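Local structure of putative TetR-family transcriptional regulator (Syntrophomonas wolfei subsp. wolfei, 3LWJ) at residues N51-V54 and D58-K61. The protein probably binds DNA as a transcriptional regulator of the TetR family, through a predicted helix-turn-helix motif. Numbering follows the deposited sequence. Where two conformers were deposited one is given.
Sequences NYFV and DILK
Phe53 lays one face of its ring over the side chain of Ile59, and CG1 is the atom that does the touching. That methylene stands 3.8 Å from the centroid of the Phe53 ring, a CH-pi contact over the face but displaced toward the rim, with Ile59 CG1 closest to Phe53 CG at 3.6 Å. The two side chains cross at about a right angle. Phe53 reaches this place because CG sits beside its backbone N and opposite the carbonyl carbon (chi1 -48°). Tyr52 CB rests on the other face, so the ring is sandwiched between its own neighbour and the start of helix 56-79. Near CD1 the ring also passes the backbone oxygen of Asp58 obliquely, at 3.9 Å from Phe53 CD1 to Asp58 O; that oxygen accepts a hydrogen bond from Asn62 ND2.

Beside this apolar pair one hydrogen bond joins the two segments. Val54 N donates to Asp58 OD2 at 3.0 Å, a bent bond (138° at the hydrogen) that meets the anti side of the carboxylate and lies 32° out of its plane. Asp58 and Val54 were each modelled in two conformers, so the bond is established only for one of the modelled conformers and should be read with that caution.

Ile17 and Leu18 of helix 10-28 also touch Phe53, while Ser21 of that helix meets Ile59. The contact thus joins the end of the predicted helix-turn-helix to the long helix that follows it, against the first helix of the TetR-type DNA-binding domain. Cutting Phe53 back to an alanine is likely to leave Ile59 CG1 without the ring face it packs on and to open a gap beside Ile17 and Leu18. Chemically, apolar packing on Ile59 and a hydrogen bond to the more exposed Asp58 carboxylate together probably hold the chain after helix 46-52 close to the first turn of helix 56-79, probably with some mobility at the carboxylate.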
loop_
_atom_site.group_PDB
_atom_site.type_symbol
_atom_site.label_atom_id
_atom_site.label_comp_id
_atom_site.label_asym_id
_atom_site.label_seq_id
_atom_site.Cartn_x
_atom_site.Cartn_y
_atom_site.Cartn_z
ATOM N N ASN A 51 25.682 16.632 15.645
ATOM C CA ASN A 51 26.769 15.812 15.113
ATOM C C ASN A 51 26.209 14.618 14.358
ATOM O O ASN A 51 26.881 14.093 13.479
ATOM C CB ASN A 51 27.725 15.327 16.225
ATOM C CG ASN A 51 28.591 16.448 16.799
ATOM O OD1 ASN A 51 28.840 17.462 16.144
ATOM N ND2 ASN A 51 29.070 16.252 18.025
ATOM N N TYR A 52 24.979 14.210 14.700
ATOM C CA TYR A 52 24.295 13.052 14.083
ATOM C C TYR A 52 23.161 13.422 13.090
ATOM O O TYR A 52 23.051 12.817 12.011
ATOM C CB TYR A 52 23.708 12.126 15.178
ATOM C CG TYR A 52 24.710 11.657 16.218
ATOM C CD1 TYR A 52 25.469 10.495 16.027
ATOM C CD2 TYR A 52 24.895 12.379 17.396
ATOM C CE1 TYR A 52 26.390 10.077 16.983
ATOM C CE2 TYR A 52 25.809 11.978 18.351
ATOM C CZ TYR A 52 26.554 10.831 18.143
ATOM O OH TYR A 52 27.442 10.450 19.112
ATOM N N PHE A 53 22.317 14.392 13.473
ATOM C CA PHE A 53 21.088 14.712 12.722
ATOM C C PHE A 53 20.829 16.216 12.616
ATOM O O PHE A 53 21.068 16.981 13.566
ATOM C CB PHE A 53 19.857 14.043 13.365
ATOM C CG PHE A 53 20.051 12.579 13.684
ATOM C CD1 PHE A 53 20.168 11.644 12.663
ATOM C CD2 PHE A 53 20.111 12.139 15.005
ATOM C CE1 PHE A 53 20.338 10.295 12.964
ATOM C CE2 PHE A 53 20.295 10.794 15.313
ATOM C CZ PHE A 53 20.401 9.866 14.290
ATOM N N VAL A 54 20.303 16.618 11.459
ATOM C CA VAL A 54 20.013 18.029 11.206
ATOM C C VAL A 54 18.530 18.342 11.506
ATOM O O VAL A 54 18.195 19.474 11.885
ATOM C CB VAL A 54 20.410 18.467 9.759
ATOM C CG1 VAL A 54 20.595 19.977 9.699
ATOM C CG2 VAL A 54 21.702 17.781 9.301
ATOM N N ASP A 58 16.069 13.477 8.918
ATOM C CA ASP A 58 17.344 12.783 9.037
ATOM C C ASP A 58 17.170 11.587 9.973
ATOM O O ASP A 58 17.763 10.537 9.757
ATOM C CB ASP A 58 18.445 13.727 9.545
ATOM C CG ASP A 58 18.939 14.688 8.464
ATOM O OD1 ASP A 58 19.146 14.248 7.314
ATOM O OD2 ASP A 58 19.135 15.881 8.765
ATOM N N ILE A 59 16.346 11.751 11.012
ATOM C CA ILE A 59 16.130 10.653 11.968
ATOM C C ILE A 59 15.346 9.509 11.299
ATOM O O ILE A 59 15.765 8.347 11.357
ATOM C CB ILE A 59 15.470 11.126 13.287
ATOM C CG1 ILE A 59 16.498 11.899 14.125
ATOM C CG2 ILE A 59 14.971 9.937 14.090
ATOM C CD1 ILE A 59 15.919 12.774 15.176
ATOM N N LEU A 60 14.266 9.864 10.603
ATOM C CA LEU A 60 13.453 8.912 9.873
ATOM C C LEU A 60 14.316 8.163 8.847
ATOM O O LEU A 60 14.240 6.945 8.801
ATOM C CB LEU A 60 12.236 9.619 9.218
ATOM C CG LEU A 60 11.208 8.736 8.490
ATOM C CD1 LEU A 60 10.578 7.759 9.453
ATOM C CD2 LEU A 60 10.111 9.510 7.733
ATOM N N LYS A 61 15.146 8.861 8.045
ATOM C CA LYS A 61 16.024 8.155 7.064
ATOM C C LYS A 61 16.926 7.132 7.754
ATOM O O LYS A 61 17.158 6.035 7.233
ATOM C CB LYS A 61 16.927 9.109 6.226
ATOM C CG LYS A 61 16.212 9.916 5.099
ATOM C CD LYS A 61 17.199 10.787 4.238
ATOM C CE LYS A 61 16.616 12.181 3.803
ATOM N NZ LYS A 61 15.924 12.296 2.429
#